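Local coordinates for TRAP dicarboxylate transporter, DctP subunit (Anaerococcus prevoti, PDB 4N91), which binds D-glucuronate as the solute-binding subunit of a TRAP transporter, presumably to deliver it to the membrane permease, at residues L111-A116 and P298-F303; R154-K159 and R184-L189; G212-E217 and M236-P241. All coordinates share one frame; numbering follows the deposited sequence.

Contact 1: L111-A116 and P298-F303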
loop_
_atom_site.group_PDB
_atom_site.type_symbol
_atom_site.label_atom_id
_atom_site.label_comp_id
_atom_site.label_asym_id
_atom_site.label_seq_id
_atom_site.Cartn_x
_atom_site.Cartn_y
_atom_site.Cartn_z
ATOM N N LEU A 111 -8.715 -0.821 7.414
ATOM C CA LEU A 111 -10.161 -0.723 7.568
ATOM C C LEU A 111 -10.773 -0.006 6.365
ATOM O O LEU A 111 -10.288 1.033 5.961
ATOM C CB LEU A 111 -10.516 0.040 8.848
ATOM C CG LEU A 111 -10.111 -0.642 10.158
ATOM C CD1 LEU A 111 -10.420 0.260 11.359
ATOM C CD2 LEU A 111 -10.825 -1.974 10.279
ATOM N N PRO A 112 -11.854 -0.552 5.800
ATOM C CA PRO A 112 -12.546 0.124 4.705
ATOM C C PRO A 112 -13.253 1.394 5.158
ATOM O O PRO A 112 -13.761 1.466 6.296
ATOM C CB PRO A 112 -13.589 -0.904 4.253
ATOM C CG PRO A 112 -13.199 -2.186 4.894
ATOM C CD PRO A 112 -12.470 -1.844 6.133
ATOM N N TYR A 113 -13.253 2.386 4.272
ATOM C CA TYR A 113 -13.952 3.640 4.493
ATOM C C TYR A 113 -13.577 4.245 5.830
ATOM O O TYR A 113 -14.427 4.714 6.588
ATOM C CB TYR A 113 -15.453 3.421 4.357
ATOM C CG TYR A 113 -15.801 2.968 2.970
ATOM C CD1 TYR A 113 -15.671 3.831 1.894
ATOM C CD2 TYR A 113 -16.212 1.671 2.715
ATOM C CE1 TYR A 113 -15.968 3.421 0.612
ATOM C CE2 TYR A 113 -16.514 1.253 1.446
ATOM C CZ TYR A 113 -16.379 2.128 0.391
ATOM O OH TYR A 113 -16.659 1.707 -0.897
ATOM N N LEU A 114 -12.278 4.250 6.085
ATOM C CA LEU A 114 -11.743 4.734 7.339
ATOM C C LEU A 114 -11.512 6.225 7.262
ATOM O O LEU A 114 -11.852 6.959 8.195
ATOM C CB LEU A 114 -10.434 4.009 7.661
ATOM C CG LEU A 114 -9.669 4.538 8.861
ATOM C CD1 LEU A 114 -10.499 4.330 10.123
ATOM C CD2 LEU A 114 -8.321 3.838 8.946
ATOM N N PHE A 115 -10.953 6.695 6.150
ATOM C CA PHE A 115 -10.614 8.114 6.045
ATOM C C PHE A 115 -11.640 8.926 5.267
ATOM O O PHE A 115 -12.135 8.498 4.216
ATOM C CB PHE A 115 -9.253 8.269 5.384
ATOM C CG PHE A 115 -8.153 7.546 6.103
ATOM C CD1 PHE A 115 -7.719 7.998 7.343
ATOM C CD2 PHE A 115 -7.553 6.448 5.541
ATOM C CE1 PHE A 115 -6.703 7.336 8.010
ATOM C CE2 PHE A 115 -6.534 5.785 6.194
ATOM C CZ PHE A 115 -6.111 6.237 7.442
ATOM N N ALA A 116 -11.957 10.108 5.772
ATOM C CA ALA A 116 -12.998 10.915 5.142
ATOM C C ALA A 116 -12.508 11.532 3.842
ATOM O O ALA A 116 -13.310 11.817 2.947
ATOM C CB ALA A 116 -13.468 12.001 6.097
ATOM N N PRO A 298 -19.739 5.117 -8.862
ATOM C CA PRO A 298 -20.909 4.531 -8.220
ATOM C C PRO A 298 -21.257 5.232 -6.915
ATOM O O PRO A 298 -20.427 5.913 -6.311
ATOM C CB PRO A 298 -20.451 3.101 -7.931
ATOM C CG PRO A 298 -18.963 3.238 -7.700
ATOM C CD PRO A 298 -18.536 4.270 -8.710
ATOM N N ASP A 299 -22.494 5.044 -6.488
ATOM C CA ASP A 299 -22.920 5.424 -5.159
ATOM C C ASP A 299 -22.116 4.598 -4.153
ATOM O O ASP A 299 -22.160 3.372 -4.173
ATOM C CB ASP A 299 -24.407 5.133 -5.057
ATOM C CG ASP A 299 -24.986 5.486 -3.706
ATOM O OD1 ASP A 299 -24.274 6.069 -2.852
ATOM O OD2 ASP A 299 -26.175 5.172 -3.521
ATOM N N GLN A 300 -21.360 5.265 -3.293
ATOM C CA GLN A 300 -20.529 4.553 -2.323
ATOM C C GLN A 300 -21.314 3.981 -1.149
ATOM O O GLN A 300 -20.877 3.004 -0.533
ATOM C CB GLN A 300 -19.380 5.441 -1.829
ATOM C CG GLN A 300 -18.424 5.797 -2.957
ATOM C CD GLN A 300 -17.236 6.622 -2.515
ATOM O OE1 GLN A 300 -17.117 6.994 -1.354
ATOM N NE2 GLN A 300 -16.339 6.916 -3.458
ATOM N N LYS A 301 -22.479 4.562 -0.833
ATOM C CA LYS A 301 -23.197 4.157 0.390
ATOM C C LYS A 301 -23.478 2.647 0.494
ATOM O O LYS A 301 -23.284 2.053 1.558
ATOM C CB LYS A 301 -24.491 4.957 0.562
ATOM C CG LYS A 301 -25.269 4.539 1.806
ATOM C CD LYS A 301 -26.298 5.583 2.232
ATOM C CE LYS A 301 -27.090 5.089 3.429
ATOM N NZ LYS A 301 -26.217 4.798 4.592
ATOM N N PRO A 302 -23.911 2.005 -0.607
ATOM C CA PRO A 302 -24.154 0.567 -0.461
ATOM C C PRO A 302 -22.880 -0.238 -0.153
ATOM O O PRO A 302 -22.954 -1.259 0.542
ATOM C CB PRO A 302 -24.753 0.179 -1.807
ATOM C CG PRO A 302 -25.414 1.416 -2.275
ATOM C CD PRO A 302 -24.498 2.532 -1.846
ATOM N N PHE A 303 -21.729 0.217 -0.638
ATOM C CA PHE A 303 -20.466 -0.458 -0.325
ATOM C C PHE A 303 -20.145 -0.241 1.156
ATOM O O PHE A 303 -19.821 -1.176 1.877
ATOM C CB PHE A 303 -19.324 0.045 -1.204
ATOM C CG PHE A 303 -19.478 -0.299 -2.666
ATOM C CD1 PHE A 303 -18.922 -1.461 -3.186
ATOM C CD2 PHE A 303 -20.169 0.537 -3.516
ATOM C CE1 PHE A 303 -19.059 -1.790 -4.512
ATOM C CE2 PHE A 303 -20.310 0.221 -4.872
ATOM C CZ PHE A 303 -19.744 -0.945 -5.370
#
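Tyr113 and Phe303 mark the closest approach of the two backbones, with 9.1 Å between their CA atoms, so a loop with no regular structure faces the first turn of helix 301-317 at a distance bridged mainly by the Tyr113 side chain. This is plain packing of the loop between helices 96-99 and 118-125 on the start of helix 301-317 in the solute-binding-protein fold. Tyr113 itself sits in the left-handed region of backbone space (phi 52°, psi 46°), and its ring projects out of the loop toward the helix. The phenol end does most of the touching: OH of Tyr113 lies 3.2 Å from CB of Phe303, and CZ of Tyr113 is 3.9 Å from the same carbon. The Tyr113 ring also runs past the backbone of Phe303, its CE2 coming to 3.9 Å from C of Phe303. The backbone puts CB of Phe303 toward the tyrosine, and chi1 of -66° turns the ring away from it, toward the loop residues Val163 and Pro166. The two side chains therefore cross obliquely without stacking. Gln300 completes the contact loosely, its OE1 standing 4.2 Å from CE1 of Tyr113. The helix start is held by its own cap: Asp299 OD1 accepts from Lys301 N at 3.1 Å, the donor lying well out of the carboxylate plane. At the edge of the Phe303 ring, in its plane, lie the carbonyl oxygens of Asp299 and Gln300. No hydrogen bond spans the two segments. The hydroxyl of Tyr113 is bonded to Asp235 O and NE2 of Gln300 to Tyr234 O, both on strand 231-238, so the contact itself is van der Waals packing, to which the shared strand adds polar ties.

Contact 2: R154-K159 and R184-L189. With BDP (beta-D-glucopyranuronic acid), chain C.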
loop_
_atom_site.group_PDB
_atom_site.type_symbol
_atom_site.label_atom_id
_atom_site.label_comp_id
_atom_site.label_asym_id
_atom_site.label_seq_id
_atom_site.Cartn_x
_atom_site.Cartn_y
_atom_site.Cartn_z
ATOM N N ARG A 154 -8.072 2.495 -3.307
ATOM C CA ARG A 154 -8.320 1.258 -4.022
ATOM C C ARG A 154 -9.787 1.146 -4.392
ATOM O O ARG A 154 -10.672 1.356 -3.561
ATOM C CB ARG A 154 -7.895 0.058 -3.179
ATOM C CG ARG A 154 -6.413 0.119 -2.828
ATOM C CD ARG A 154 -5.971 -0.988 -1.981
ATOM N NE ARG A 154 -5.911 -2.295 -2.643
ATOM C CZ ARG A 154 -4.819 -2.820 -3.181
ATOM N NH1 ARG A 154 -3.675 -2.137 -3.205
ATOM N NH2 ARG A 154 -4.874 -4.039 -3.702
ATOM N N SER A 155 -10.032 0.835 -5.656
ATOM C CA SER A 155 -11.361 0.649 -6.194
ATOM C C SER A 155 -11.393 -0.588 -7.084
ATOM O O SER A 155 -10.361 -0.963 -7.634
ATOM C CB SER A 155 -11.720 1.836 -7.071
ATOM O OG SER A 155 -11.986 2.989 -6.293
ATOM N N PHE A 156 -12.592 -1.140 -7.307
ATOM C CA PHE A 156 -12.757 -2.340 -8.134
ATOM C C PHE A 156 -12.607 -2.075 -9.622
ATOM O O PHE A 156 -13.112 -1.078 -10.155
ATOM C CB PHE A 156 -14.125 -2.970 -7.852
ATOM C CG PHE A 156 -14.230 -3.543 -6.472
ATOM C CD1 PHE A 156 -13.487 -4.639 -6.123
ATOM C CD2 PHE A 156 -15.063 -2.966 -5.510
ATOM C CE1 PHE A 156 -13.544 -5.151 -4.833
ATOM C CE2 PHE A 156 -15.125 -3.479 -4.246
ATOM C CZ PHE A 156 -14.365 -4.563 -3.899
ATOM N N TYR A 157 -11.962 -3.002 -10.309
ATOM C CA TYR A 157 -11.999 -3.014 -11.769
ATOM C C TYR A 157 -12.196 -4.449 -12.232
ATOM O O TYR A 157 -11.737 -5.407 -11.612
ATOM C CB TYR A 157 -10.753 -2.392 -12.401
ATOM C CG TYR A 157 -9.394 -2.848 -11.878
ATOM C CD1 TYR A 157 -8.805 -2.221 -10.790
ATOM C CD2 TYR A 157 -8.693 -3.885 -12.490
ATOM C CE1 TYR A 157 -7.550 -2.597 -10.333
ATOM C CE2 TYR A 157 -7.457 -4.280 -12.035
ATOM C CZ TYR A 157 -6.880 -3.624 -10.959
ATOM O OH TYR A 157 -5.629 -3.983 -10.502
ATOM N N THR A 158 -12.930 -4.585 -13.330
ATOM C CA THR A 158 -13.347 -5.868 -13.808
ATOM C C THR A 158 -13.275 -5.928 -15.335
ATOM O O THR A 158 -13.222 -4.910 -16.015
ATOM C CB THR A 158 -14.800 -6.113 -13.393
ATOM O OG1 THR A 158 -15.574 -4.983 -13.807
ATOM C CG2 THR A 158 -14.941 -6.273 -11.875
ATOM N N LYS A 159 -13.283 -7.153 -15.847
ATOM C CA LYS A 159 -13.218 -7.413 -17.277
ATOM C C LYS A 159 -14.560 -7.374 -17.982
ATOM O O LYS A 159 -14.703 -6.703 -19.010
ATOM C CB LYS A 159 -12.574 -8.797 -17.483
ATOM C CG LYS A 159 -12.463 -9.218 -18.938
ATOM C CD LYS A 159 -11.572 -10.445 -19.054
ATOM C CE LYS A 159 -11.318 -10.828 -20.499
ATOM N NZ LYS A 159 -12.591 -11.180 -21.154
ATOM N N ARG A 184 -12.082 -10.913 4.166
ATOM C CA ARG A 184 -13.346 -10.697 4.851
ATOM C C ARG A 184 -14.186 -9.617 4.154
ATOM O O ARG A 184 -15.396 -9.740 4.048
ATOM C CB ARG A 184 -13.108 -10.333 6.315
ATOM C CG ARG A 184 -14.360 -10.071 7.106
ATOM C CD ARG A 184 -15.262 -11.274 7.208
ATOM N NE ARG A 184 -16.384 -10.971 8.097
ATOM C CZ ARG A 184 -17.575 -11.552 8.032
ATOM N NH1 ARG A 184 -17.817 -12.500 7.128
ATOM N NH2 ARG A 184 -18.530 -11.179 8.878
HETATM N N MSE A 185 -13.541 -8.562 3.673
HETATM C CA MSE A 185 -14.254 -7.526 2.944
HETATM C C MSE A 185 -14.962 -8.122 1.723
HETATM O O MSE A 185 -16.117 -7.773 1.429
HETATM C CB MSE A 185 -13.291 -6.421 2.506
HETATM C CG MSE A 185 -14.000 -5.249 1.859
HETATM SE SE MSE A 185 -12.717 -3.923 1.177
HETATM C CE MSE A 185 -12.070 -4.913 -0.393
HETATM N N MSE A 186 -14.288 -9.018 0.993
HETATM C CA MSE A 186 -14.919 -9.589 -0.203
HETATM C C MSE A 186 -16.097 -10.472 0.204
HETATM O O MSE A 186 -17.123 -10.471 -0.481
HETATM C CB MSE A 186 -13.953 -10.387 -1.069
HETATM C CG MSE A 186 -12.777 -9.587 -1.593
HETATM SE SE MSE A 186 -13.279 -7.892 -2.476
HETATM C CE MSE A 186 -14.670 -8.508 -3.621
ATOM N N ASP A 187 -15.951 -11.206 1.313
ATOM C CA ASP A 187 -17.031 -12.051 1.805
ATOM C C ASP A 187 -18.282 -11.215 2.122
ATOM O O ASP A 187 -19.405 -11.604 1.758
ATOM C CB ASP A 187 -16.614 -12.783 3.069
ATOM C CG ASP A 187 -15.613 -13.877 2.827
ATOM O OD1 ASP A 187 -15.464 -14.350 1.674
ATOM O OD2 ASP A 187 -14.991 -14.286 3.827
ATOM N N LEU A 188 -18.094 -10.077 2.791
ATOM C CA LEU A 188 -19.204 -9.193 3.144
ATOM C C LEU A 188 -19.853 -8.538 1.931
ATOM O O LEU A 188 -21.030 -8.180 1.956
ATOM C CB LEU A 188 -18.717 -8.104 4.097
ATOM C CG LEU A 188 -18.431 -8.575 5.513
ATOM C CD1 LEU A 188 -17.594 -7.541 6.249
ATOM C CD2 LEU A 188 -19.759 -8.840 6.231
ATOM N N LEU A 189 -19.076 -8.367 0.868
ATOM C CA LEU A 189 -19.608 -7.896 -0.409
ATOM C C LEU A 189 -20.303 -8.997 -1.232
ATOM O O LEU A 189 -20.714 -8.756 -2.376
ATOM C CB LEU A 189 -18.473 -7.284 -1.235
ATOM C CG LEU A 189 -17.918 -5.972 -0.686
ATOM C CD1 LEU A 189 -16.583 -5.562 -1.365
ATOM C CD2 LEU A 189 -18.962 -4.874 -0.889
HETATM C C1 BDP C . -0.211 -1.147 -4.957
HETATM C C2 BDP C . 0.681 -0.975 -3.814
HETATM C C3 BDP C . 1.641 -2.125 -3.725
HETATM C C4 BDP C . 0.950 -3.370 -3.595
HETATM C C5 BDP C . -0.001 -3.521 -4.717
HETATM C C6 BDP C . -0.897 -4.776 -4.554
HETATM O O2 BDP C . 1.523 0.162 -4.255
HETATM O O3 BDP C . 2.556 -1.924 -2.599
HETATM O O4 BDP C . 1.747 -4.436 -3.501
HETATM O O5 BDP C . -0.919 -2.374 -4.783
HETATM O O6A BDP C . -0.281 -5.856 -4.420
HETATM O O1 BDP C . -1.268 -0.165 -4.810
HETATM O O6B BDP C . -2.123 -4.680 -4.789
#
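At the edge of the Phe156 ring lies SE of Met186, 80° off the ring normal, whereas CE of Met185 and CD1 of Leu189 approach the ring obliquely. This is a Met-aromatic contact, made here by selenomethionine, within the packing of helix 180-188 against strand 154-158 of the four-stranded mixed sheet in this periplasmic-binding-protein fold. The ring of His237, inclined to that of Phe156, also meets it. The side chains of Phe156 and Met186 come from opposite directions, and SE of Met186 stops 3.6 Å from CE1 of Phe156. The selenomethionine chain folds at both of its outer torsions (chi2 -51°, chi3 -48°), which brings its CE back to 3.7 Å from CE1 of Phe156. CD1 of Leu189 presses on the ring tip, 3.5 Å from CZ of Phe156, and the methyl of Met185 is the loosest of the three, its CE 4.2 Å from CZ of Phe156. Met185 and Leu189 are one helical turn apart, linked by the bond from Leu189 N to Met185 O, and so offer the ring a common surface; both also touch Val307 of helix 301-317. All four side chains are buried and no hydrogen bond crosses between the segments. At the strand's start, Arg154 turns to the ligand: its guanidinium meets the bound beta-D-glucuronate along its edge. NH1 of Arg154 donates to the ring oxygen O5 of the sugar at 3.2 Å and, weakly, to its carboxylate oxygen O6B. Arg175 also bonds the ligand, so two arginines serve an acidic sugar. The straighter grip on the carboxylate comes from the other amino group, NH2 of Arg154, which donates to O6B of the sugar at 3.0 Å.

Contact 3: G212-E217 and M236-P241. With BDP (beta-D-glucopyranuronic acid), chain C.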
loop_
_atom_site.group_PDB
_atom_site.type_symbol
_atom_site.label_atom_id
_atom_site.label_comp_id
_atom_site.label_asym_id
_atom_site.label_seq_id
_atom_site.Cartn_x
_atom_site.Cartn_y
_atom_site.Cartn_z
ATOM N N GLY A 212 -11.450 -9.851 -11.921
ATOM C CA GLY A 212 -11.176 -8.471 -11.608
ATOM C C GLY A 212 -10.257 -8.377 -10.416
ATOM O O GLY A 212 -9.756 -9.377 -9.900
ATOM N N ALA A 213 -10.017 -7.151 -9.986
ATOM C CA ALA A 213 -9.104 -6.889 -8.895
ATOM C C ALA A 213 -9.497 -5.531 -8.313
ATOM O O ALA A 213 -10.566 -4.980 -8.634
ATOM C CB ALA A 213 -7.647 -6.906 -9.379
ATOM N N GLU A 214 -8.665 -4.994 -7.434
ATOM C CA GLU A 214 -8.953 -3.675 -6.880
ATOM C C GLU A 214 -7.676 -2.980 -6.525
ATOM O O GLU A 214 -6.783 -3.573 -5.960
ATOM C CB GLU A 214 -9.888 -3.755 -5.666
ATOM C CG GLU A 214 -9.565 -4.839 -4.638
ATOM C CD GLU A 214 -8.461 -4.489 -3.654
ATOM O OE1 GLU A 214 -7.510 -5.306 -3.515
ATOM O OE2 GLU A 214 -8.538 -3.428 -2.977
ATOM N N ASN A 215 -7.584 -1.711 -6.907
ATOM C CA ASN A 215 -6.355 -0.989 -6.711
ATOM C C ASN A 215 -6.529 0.452 -7.125
ATOM O O ASN A 215 -7.598 0.863 -7.562
ATOM C CB ASN A 215 -5.231 -1.608 -7.554
ATOM C CG ASN A 215 -3.924 -1.623 -6.814
ATOM O OD1 ASN A 215 -3.491 -0.595 -6.283
ATOM N ND2 ASN A 215 -3.301 -2.801 -6.727
ATOM N N ASN A 216 -5.444 1.201 -7.018
ATOM C CA ASN A 216 -5.387 2.519 -7.594
ATOM C C ASN A 216 -5.231 2.456 -9.118
ATOM O O ASN A 216 -5.091 1.385 -9.709
ATOM C CB ASN A 216 -4.271 3.336 -6.952
ATOM C CG ASN A 216 -2.894 2.730 -7.162
ATOM O OD1 ASN A 216 -2.502 2.373 -8.299
ATOM N ND2 ASN A 216 -2.162 2.559 -6.065
ATOM N N GLU A 217 -5.239 3.615 -9.757
ATOM C CA GLU A 217 -5.227 3.690 -11.208
ATOM C C GLU A 217 -3.916 3.269 -11.867
ATOM O O GLU A 217 -3.916 2.901 -13.033
ATOM C CB GLU A 217 -5.595 5.091 -11.660
ATOM C CG GLU A 217 -6.945 5.562 -11.128
ATOM C CD GLU A 217 -6.879 6.349 -9.819
ATOM O OE1 GLU A 217 -6.020 6.075 -8.947
ATOM O OE2 GLU A 217 -7.721 7.279 -9.673
HETATM N N MSE A 236 -13.811 3.294 -4.043
HETATM C CA MSE A 236 -12.778 3.826 -3.132
HETATM C C MSE A 236 -12.869 3.255 -1.701
HETATM O O MSE A 236 -12.934 3.995 -0.693
HETATM C CB MSE A 236 -12.829 5.364 -3.141
HETATM C CG MSE A 236 -12.487 5.950 -4.501
HETATM SE SE MSE A 236 -12.780 7.875 -4.608
HETATM C CE MSE A 236 -11.334 8.399 -3.418
ATOM N N HIS A 237 -12.813 1.931 -1.609
ATOM C CA HIS A 237 -13.077 1.251 -0.348
ATOM C C HIS A 237 -11.968 1.383 0.668
ATOM O O HIS A 237 -12.229 1.296 1.870
ATOM C CB HIS A 237 -13.420 -0.225 -0.546
ATOM C CG HIS A 237 -12.526 -0.947 -1.502
ATOM N ND1 HIS A 237 -12.909 -1.211 -2.796
ATOM C CD2 HIS A 237 -11.299 -1.502 -1.355
ATOM C CE1 HIS A 237 -11.952 -1.869 -3.416
ATOM N NE2 HIS A 237 -10.966 -2.063 -2.566
ATOM N N GLN A 238 -10.741 1.592 0.214
ATOM C CA GLN A 238 -9.613 1.737 1.136
ATOM C C GLN A 238 -8.604 2.742 0.630
ATOM O O GLN A 238 -8.485 2.982 -0.596
ATOM C CB GLN A 238 -8.868 0.431 1.355
ATOM C CG GLN A 238 -9.637 -0.664 2.040
ATOM C CD GLN A 238 -8.935 -1.988 1.854
ATOM O OE1 GLN A 238 -8.686 -2.454 0.709
ATOM N NE2 GLN A 238 -8.574 -2.595 2.955
HETATM N N MSE A 239 -7.881 3.330 1.588
HETATM C CA MSE A 239 -6.679 4.102 1.314
HETATM C C MSE A 239 -5.581 3.422 2.105
HETATM O O MSE A 239 -5.464 3.612 3.317
HETATM C CB MSE A 239 -6.816 5.568 1.704
HETATM C CG MSE A 239 -7.973 6.206 1.043
HETATM SE SE MSE A 239 -8.047 8.103 1.457
HETATM C CE MSE A 239 -6.996 8.743 -0.096
ATOM N N VAL A 240 -4.797 2.604 1.414
ATOM C CA VAL A 240 -3.878 1.689 2.099
ATOM C C VAL A 240 -2.457 2.179 1.901
ATOM O O VAL A 240 -1.941 2.192 0.778
ATOM C CB VAL A 240 -3.993 0.235 1.577
ATOM C CG1 VAL A 240 -3.073 -0.684 2.375
ATOM C CG2 VAL A 240 -5.448 -0.262 1.657
ATOM N N PRO A 241 -1.813 2.616 2.984
ATOM C CA PRO A 241 -0.457 3.122 2.760
ATOM C C PRO A 241 0.515 2.022 2.405
ATOM O O PRO A 241 0.387 0.898 2.897
ATOM C CB PRO A 241 -0.084 3.751 4.112
ATOM C CG PRO A 241 -0.921 2.989 5.130
ATOM C CD PRO A 241 -2.220 2.675 4.400
HETATM C C1 BDP C . -0.211 -1.147 -4.957
HETATM C C2 BDP C . 0.681 -0.975 -3.814
HETATM C C3 BDP C . 1.641 -2.125 -3.725
HETATM C C4 BDP C . 0.950 -3.370 -3.595
HETATM C C5 BDP C . -0.001 -3.521 -4.717
HETATM C C6 BDP C . -0.897 -4.776 -4.554
HETATM O O2 BDP C . 1.523 0.162 -4.255
HETATM O O3 BDP C . 2.556 -1.924 -2.599
HETATM O O4 BDP C . 1.747 -4.436 -3.501
HETATM O O5 BDP C . -0.919 -2.374 -4.783
HETATM O O6A BDP C . -0.281 -5.856 -4.420
HETATM O O1 BDP C . -1.268 -0.165 -4.810
HETATM O O6B BDP C . -2.123 -4.680 -4.789
#
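His237 and Glu214 are joined by the hydrogen bond that carries this contact: NE2 of His237 donates to OE2 of Glu214 at 2.8 Å and 175°. The acceptor lies in the plane of the imidazole, while the donor reaches the anti side of the carboxylate, slightly out of its plane. The same OE2 is salt-bridged to Arg154 NE. At its other nitrogen, ND1, His237 is hydrogen-bonded to Asp235 OD2, and carboxylates at both ends would probably favour a protonated ring. Van der Waals contact backs the bond. CB of Glu214, placed by the backbone, rests at the imidazole edge, 3.6 Å from CE1 of His237, and the torsions beyond it (chi1 45°, chi2 81°) bring OE2 round to NE2. Gln238 comes near without bonding Glu214; its amide engages Asn110 O and Asn182.

Ligand contacts come from the next two residues, Asn215 at the strand's end and Asn216 after it. ND2 of Asn215 donates to the sugar's ring oxygen O5 at 3.1 Å, and OD1 of Asn215 lies 2.7 Å from its anomeric O1. OD1 of Asn215 also accepts from Asn216 N, in the carbonyl plane, which fixes the amide's rotation. With an alanine in place of Asn215, the sugar's O5 would probably lose one donor and Asn216 N its side-chain acceptor. ND2 of Asn216 stands 3.1 Å from O1 of the sugar. Glu214, salt-bridged to Arg154 NE, is consistent with a second-shell residue that orients this arginine in the glucuronate pocket, in the cleft of this two-lobed solute-binding fold.

How the contacts relate
From the N terminus the chain first lays down the loop 111-116, whose partner comes only at 298-303, so contact 1 closes a long excursion holding the other two. Within it, contact 2 closes first, joining 154-159 to the helix at 184-189; contact 3 then opens and closes in series, between 212-217 and 236-241. None cross. Contacts 2 and 3 share one sheet, strand 154-158 lying between 212-215 and 231-238, and both touch the sugar. Contact 1 reaches them from outside: Tyr113 N probably bonds His237 O, and Phe303 packs on Leu189 and Phe156, tying helix 301-317 and the loop to the sheet.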